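Local structure of POP2 (Saccharomyces cerevisiae, 1UOC) at residues N103-P108 with G135-E140; T157-H162 with L252-S257. The protein degrades RNA from the 3' end with a preference for poly(A), as a probably catalytic subunit of the CCR4-NOT mRNA deadenylase complex. All coordinates share one frame; numbering follows the deposited sequence.

Contact 1: residues N103-P108 with G135-E140; sequences NFEFDP and GIDVFE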
loop_
_atom_site.group_PDB
_atom_site.type_symbol
_atom_site.label_atom_id
_atom_site.label_comp_id
_atom_site.label_asym_id
_atom_site.label_seq_id
_atom_site.Cartn_x
_atom_site.Cartn_y
_atom_site.Cartn_z
ATOM N N ASN A 103 7.787 -7.610 8.241
ATOM C CA ASN A 103 7.299 -7.745 9.611
ATOM C C ASN A 103 8.217 -6.923 10.522
ATOM O O ASN A 103 9.427 -7.127 10.549
ATOM C CB ASN A 103 7.295 -9.223 9.995
ATOM C CG ASN A 103 6.437 -10.071 9.054
ATOM O OD1 ASN A 103 6.942 -10.693 8.114
ATOM N ND2 ASN A 103 5.136 -10.087 9.299
ATOM N N PHE A 104 7.643 -5.974 11.255
ATOM C CA PHE A 104 8.448 -5.104 12.101
ATOM C C PHE A 104 8.565 -5.527 13.553
ATOM O O PHE A 104 7.728 -6.278 14.072
ATOM C CB PHE A 104 7.924 -3.670 12.026
ATOM C CG PHE A 104 7.991 -3.081 10.653
ATOM C CD1 PHE A 104 6.905 -3.158 9.791
ATOM C CD2 PHE A 104 9.157 -2.470 10.204
ATOM C CE1 PHE A 104 6.975 -2.630 8.492
ATOM C CE2 PHE A 104 9.240 -1.942 8.910
ATOM C CZ PHE A 104 8.146 -2.024 8.054
ATOM N N GLU A 105 9.606 -5.031 14.209
ATOM C CA GLU A 105 9.841 -5.359 15.606
ATOM C C GLU A 105 8.666 -4.913 16.454
ATOM O O GLU A 105 8.054 -3.880 16.194
ATOM C CB GLU A 105 11.133 -4.707 16.111
ATOM C CG GLU A 105 11.067 -3.210 16.345
ATOM C CD GLU A 105 12.455 -2.600 16.530
ATOM O OE1 GLU A 105 12.557 -1.442 16.986
ATOM O OE2 GLU A 105 13.447 -3.285 16.205
ATOM N N PHE A 106 8.354 -5.710 17.467
ATOM C CA PHE A 106 7.247 -5.419 18.352
ATOM C C PHE A 106 7.653 -5.706 19.794
ATOM O O PHE A 106 8.237 -6.747 20.084
ATOM C CB PHE A 106 6.048 -6.274 17.955
ATOM C CG PHE A 106 4.857 -6.067 18.820
ATOM C CD1 PHE A 106 4.190 -4.844 18.825
ATOM C CD2 PHE A 106 4.406 -7.089 19.645
ATOM C CE1 PHE A 106 3.089 -4.640 19.643
ATOM C CE2 PHE A 106 3.307 -6.897 20.469
ATOM C CZ PHE A 106 2.645 -5.667 20.468
ATOM N N ASP A 107 7.328 -4.780 20.690
ATOM C CA ASP A 107 7.672 -4.898 22.107
ATOM C C ASP A 107 6.552 -5.554 22.918
ATOM O O ASP A 107 5.509 -4.950 23.153
ATOM C CB ASP A 107 7.977 -3.506 22.666
ATOM C CG ASP A 107 8.084 -2.456 21.565
ATOM O OD1 ASP A 107 7.050 -2.167 20.912
ATOM O OD2 ASP A 107 9.200 -1.929 21.336
ATOM N N PRO A 108 6.768 -6.805 23.359
ATOM C CA PRO A 108 5.813 -7.596 24.144
ATOM C C PRO A 108 5.334 -6.939 25.438
ATOM O O PRO A 108 4.404 -7.430 26.076
ATOM C CB PRO A 108 6.584 -8.888 24.418
ATOM C CG PRO A 108 7.492 -8.994 23.240
ATOM C CD PRO A 108 7.991 -7.584 23.102
ATOM N N GLY A 135 11.626 -9.301 14.229
ATOM C CA GLY A 135 11.005 -8.153 13.594
ATOM C C GLY A 135 12.038 -7.155 13.133
ATOM O O GLY A 135 13.039 -6.940 13.801
ATOM N N ILE A 136 11.794 -6.532 11.991
ATOM C CA ILE A 136 12.755 -5.582 11.471
ATOM C C ILE A 136 12.603 -4.206 12.106
ATOM O O ILE A 136 11.510 -3.828 12.573
ATOM C CB ILE A 136 12.650 -5.449 9.937
ATOM C CG1 ILE A 136 11.630 -4.397 9.577
ATOM C CG2 ILE A 136 12.244 -6.774 9.306
ATOM C CD1 ILE A 136 12.163 -3.459 8.559
ATOM N N ASP A 137 13.705 -3.459 12.120
ATOM C CA ASP A 137 13.716 -2.117 12.689
ATOM C C ASP A 137 13.193 -1.118 11.657
ATOM O O ASP A 137 13.716 -1.030 10.540
ATOM C CB ASP A 137 15.143 -1.769 13.138
ATOM C CG ASP A 137 15.276 -0.339 13.599
ATOM O OD1 ASP A 137 15.535 0.536 12.745
ATOM O OD2 ASP A 137 15.110 -0.090 14.814
ATOM N N VAL A 138 12.170 -0.356 12.034
ATOM C CA VAL A 138 11.562 0.587 11.105
ATOM C C VAL A 138 12.481 1.648 10.505
ATOM O O VAL A 138 12.296 2.019 9.353
ATOM C CB VAL A 138 10.298 1.273 11.716
ATOM C CG1 VAL A 138 10.682 2.459 12.575
ATOM C CG2 VAL A 138 9.367 1.712 10.600
ATOM N N PHE A 139 13.464 2.147 11.246
ATOM C CA PHE A 139 14.359 3.147 10.658
ATOM C C PHE A 139 15.225 2.513 9.560
ATOM O O PHE A 139 15.441 3.107 8.502
ATOM C CB PHE A 139 15.283 3.772 11.710
ATOM C CG PHE A 139 16.287 4.730 11.121
ATOM C CD1 PHE A 139 15.883 5.977 10.652
ATOM C CD2 PHE A 139 17.625 4.359 10.960
ATOM C CE1 PHE A 139 16.792 6.841 10.028
ATOM C CE2 PHE A 139 18.543 5.221 10.334
ATOM C CZ PHE A 139 18.124 6.457 9.868
ATOM N N GLU A 140 15.724 1.311 9.827
ATOM C CA GLU A 140 16.563 0.587 8.880
ATOM C C GLU A 140 15.782 0.340 7.601
ATOM O O GLU A 140 16.320 0.456 6.499
ATOM C CB GLU A 140 16.995 -0.749 9.487
ATOM C CG GLU A 140 18.457 -1.084 9.281
ATOM C CD GLU A 140 18.891 -2.322 10.056
ATOM O OE1 GLU A 140 18.761 -2.325 11.302
ATOM O OE2 GLU A 140 19.366 -3.291 9.420
#
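N103 O, at the end of strand 99-103, accepts the backbone N-H of I136 at 2.8 Å; the bond is almost straight (178°) and lies on a lone pair in the carbonyl plane. F104 and I136 form a single beta bridge, which joins the exit of strand 99-103 to the loop leading into helix 138-146. In F104, chi1 (-62°) puts CG beside the backbone N, and the ring lies alongside the I136 side chain, though their closest approach is modelled too short to trust. V138 adds CG2 at 4.0 Å from F104 CE2, while F141, farther along helix 138-146, meets the ring edge-to-face. E105 N completes the bridge by donating to I136 O at 2.8 Å. Here the chains come close, with E105 CA 3.6 Å from the CA of G135, which brings no side chain. Beyond CG the E105 chain is extended and runs beside D137, putting E105 OE1 3.6 Å from D137 OD2, with the two carboxylate planes 76° apart. D137 is the N-cap of helix 138-146: its OD1 accepts from E140 N at 3.0 Å through the anti lone pair. The like-charged carboxylates probably repel each other, an effect the helix N terminus would offset at D137 and solvent would screen at E105; the joining is done by the two backbone bonds and the apolar contacts of F104.

Contact 2: residues T157-H162 with L252-S257; sequences TWITYH and LLMLLS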
loop_
_atom_site.group_PDB
_atom_site.type_symbol
_atom_site.label_atom_id
_atom_site.label_comp_id
_atom_site.label_asym_id
_atom_site.label_seq_id
_atom_site.Cartn_x
_atom_site.Cartn_y
_atom_site.Cartn_z
ATOM N N THR A 157 5.272 4.242 -10.489
ATOM C CA THR A 157 3.886 4.558 -10.168
ATOM C C THR A 157 3.466 3.857 -8.877
ATOM O O THR A 157 3.486 2.631 -8.793
ATOM C CB THR A 157 2.961 4.093 -11.312
ATOM O OG1 THR A 157 3.330 4.764 -12.522
ATOM C CG2 THR A 157 1.508 4.385 -10.996
ATOM N N TRP A 158 3.093 4.629 -7.864
ATOM C CA TRP A 158 2.657 4.029 -6.603
ATOM C C TRP A 158 1.156 3.830 -6.603
ATOM O O TRP A 158 0.410 4.674 -7.089
ATOM C CB TRP A 158 3.050 4.898 -5.406
ATOM C CG TRP A 158 4.494 4.769 -4.996
ATOM C CD1 TRP A 158 5.563 5.447 -5.506
ATOM C CD2 TRP A 158 5.013 3.929 -3.962
ATOM N NE1 TRP A 158 6.717 5.087 -4.849
ATOM C CE2 TRP A 158 6.406 4.153 -3.896
ATOM C CE3 TRP A 158 4.433 3.004 -3.082
ATOM C CZ2 TRP A 158 7.234 3.484 -2.984
ATOM C CZ3 TRP A 158 5.260 2.329 -2.166
ATOM C CH2 TRP A 158 6.644 2.575 -2.129
ATOM N N ILE A 159 0.720 2.704 -6.053
ATOM C CA ILE A 159 -0.697 2.343 -5.978
ATOM C C ILE A 159 -1.065 2.195 -4.510
ATOM O O ILE A 159 -0.379 1.492 -3.765
ATOM C CB ILE A 159 -0.973 1.001 -6.696
ATOM C CG1 ILE A 159 -0.491 1.079 -8.145
ATOM C CG2 ILE A 159 -2.468 0.660 -6.634
ATOM C CD1 ILE A 159 -1.206 2.135 -8.976
ATOM N N THR A 160 -2.145 2.848 -4.099
ATOM C CA THR A 160 -2.579 2.809 -2.716
ATOM C C THR A 160 -4.085 2.669 -2.636
ATOM O O THR A 160 -4.788 2.815 -3.636
ATOM C CB THR A 160 -2.163 4.103 -2.001
ATOM O OG1 THR A 160 -2.533 4.025 -0.620
ATOM C CG2 THR A 160 -2.858 5.308 -2.650
ATOM N N TYR A 161 -4.577 2.381 -1.437
ATOM C CA TYR A 161 -6.009 2.241 -1.193
ATOM C C TYR A 161 -6.193 2.986 0.116
ATOM O O TYR A 161 -5.589 2.620 1.119
ATOM C CB TYR A 161 -6.395 0.770 -1.016
ATOM C CG TYR A 161 -7.762 0.446 -1.574
ATOM C CD1 TYR A 161 -7.933 0.204 -2.937
ATOM C CD2 TYR A 161 -8.898 0.459 -0.756
ATOM C CE1 TYR A 161 -9.200 -0.010 -3.480
ATOM C CE2 TYR A 161 -10.164 0.252 -1.282
ATOM C CZ TYR A 161 -10.311 0.021 -2.646
ATOM O OH TYR A 161 -11.567 -0.153 -3.188
ATOM N N HIS A 162 -7.014 4.028 0.117
ATOM C CA HIS A 162 -7.187 4.830 1.325
ATOM C C HIS A 162 -5.777 5.288 1.701
ATOM O O HIS A 162 -5.266 4.969 2.775
ATOM C CB HIS A 162 -7.788 3.993 2.456
ATOM C CG HIS A 162 -9.267 3.789 2.341
ATOM N ND1 HIS A 162 -9.942 2.826 3.061
ATOM C CD2 HIS A 162 -10.206 4.446 1.617
ATOM C CE1 HIS A 162 -11.234 2.899 2.785
ATOM N NE2 HIS A 162 -11.420 3.874 1.913
ATOM N N LEU A 252 -0.802 -7.150 -2.736
ATOM C CA LEU A 252 -0.910 -7.950 -3.943
ATOM C C LEU A 252 -2.291 -7.807 -4.612
ATOM O O LEU A 252 -2.385 -7.605 -5.824
ATOM C CB LEU A 252 -0.629 -9.425 -3.617
ATOM C CG LEU A 252 -0.950 -10.435 -4.728
ATOM C CD1 LEU A 252 -0.210 -10.081 -6.022
ATOM C CD2 LEU A 252 -0.573 -11.832 -4.241
ATOM N N LEU A 253 -3.354 -7.902 -3.821
ATOM C CA LEU A 253 -4.717 -7.801 -4.343
ATOM C C LEU A 253 -4.945 -6.436 -4.967
ATOM O O LEU A 253 -5.589 -6.302 -6.011
ATOM C CB LEU A 253 -5.742 -8.030 -3.212
ATOM C CG LEU A 253 -7.219 -8.168 -3.620
ATOM C CD1 LEU A 253 -7.366 -9.275 -4.655
ATOM C CD2 LEU A 253 -8.085 -8.479 -2.392
ATOM N N MET A 254 -4.414 -5.426 -4.293
ATOM C CA MET A 254 -4.503 -4.032 -4.703
ATOM C C MET A 254 -3.915 -3.846 -6.094
ATOM O O MET A 254 -4.570 -3.322 -6.993
ATOM C CB MET A 254 -3.718 -3.195 -3.694
ATOM C CG MET A 254 -4.073 -1.735 -3.606
ATOM S SD MET A 254 -3.035 -0.916 -2.371
ATOM C CE MET A 254 -3.513 -1.832 -0.912
ATOM N N LEU A 255 -2.669 -4.276 -6.273
ATOM C CA LEU A 255 -1.978 -4.146 -7.560
ATOM C C LEU A 255 -2.656 -4.935 -8.699
ATOM O O LEU A 255 -2.758 -4.459 -9.830
ATOM C CB LEU A 255 -0.529 -4.612 -7.406
ATOM C CG LEU A 255 0.389 -4.416 -8.603
ATOM C CD1 LEU A 255 0.514 -2.912 -8.888
ATOM C CD2 LEU A 255 1.754 -5.038 -8.328
ATOM N N LEU A 256 -3.093 -6.153 -8.394
ATOM C CA LEU A 256 -3.768 -7.012 -9.372
ATOM C C LEU A 256 -5.027 -6.303 -9.843
ATOM O O LEU A 256 -5.326 -6.241 -11.035
ATOM C CB LEU A 256 -4.156 -8.337 -8.705
ATOM C CG LEU A 256 -3.502 -9.671 -9.065
ATOM C CD1 LEU A 256 -2.157 -9.465 -9.731
ATOM C CD2 LEU A 256 -3.390 -10.504 -7.781
ATOM N N SER A 257 -5.764 -5.765 -8.878
ATOM C CA SER A 257 -6.996 -5.059 -9.165
ATOM C C SER A 257 -6.739 -3.794 -9.971
ATOM O O SER A 257 -7.443 -3.523 -10.937
ATOM C CB SER A 257 -7.730 -4.723 -7.860
ATOM O OG SER A 257 -8.159 -5.910 -7.210
#
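M254 SD, near the end of the longest side chain on the helix side of this contact, rests against the backbone between T160 and Y161, 3.7 Å from T160 C and close to Y161 N as well. The hollow it fills lies between I159 and Y161, whose CB atoms both point toward the helix while that of T160 points away. M254 CG is anti to its own backbone N (chi1 -158°) and lies 4.2 Å from I159 CG2, the M254 and I159 side chains passing flank to flank with reversed headings. The bend at chi3 (-61°) then places the M254 CE methyl against Y161 CB at 3.9 Å. A second, smaller bump is L255: its CD1 reaches I159 CG1 at 4.2 Å, the L255 side chain lying roughly perpendicular to that of I159. Helix 247-264 thus covers one side of strand 157-160, whose segment axis lies 8.6 Å from that of 252-257 at 115°, within the RNase H-like core of the DEDD nucleases. Two predicted metal ligands lie nearby: the M254 side chain is about 4 Å from that of S44, and the T160 side chain about 4 Å from that of D166, nearest atoms in each case. The Y161 ring carries on beyond M254 among L200, Y204 and L229, where its OH is hydrogen-bonded to Y227 O.

Overall arrangement
From the N terminus, strand 99-103 leads into contact 1, which closes a loop of 26 residues carrying helices 115-123 and 128-134 and ties the end of that strand to the start of helix 138-146. This helix is followed by strand 157-160, where contact 2 opens. Contact 2 spans 89 residues, including helix 165-174, the edge strand 197-199 and helices 200-207 and 229-235, and ties strand 157-160 of the sheet to helix 247-264. The two loops lie in series, neither nested nor crossed. Contact 2 is buried near the middle of the chain; contact 1 lies farther out, with centres 24 Å apart and nearest atoms about 11 Å apart.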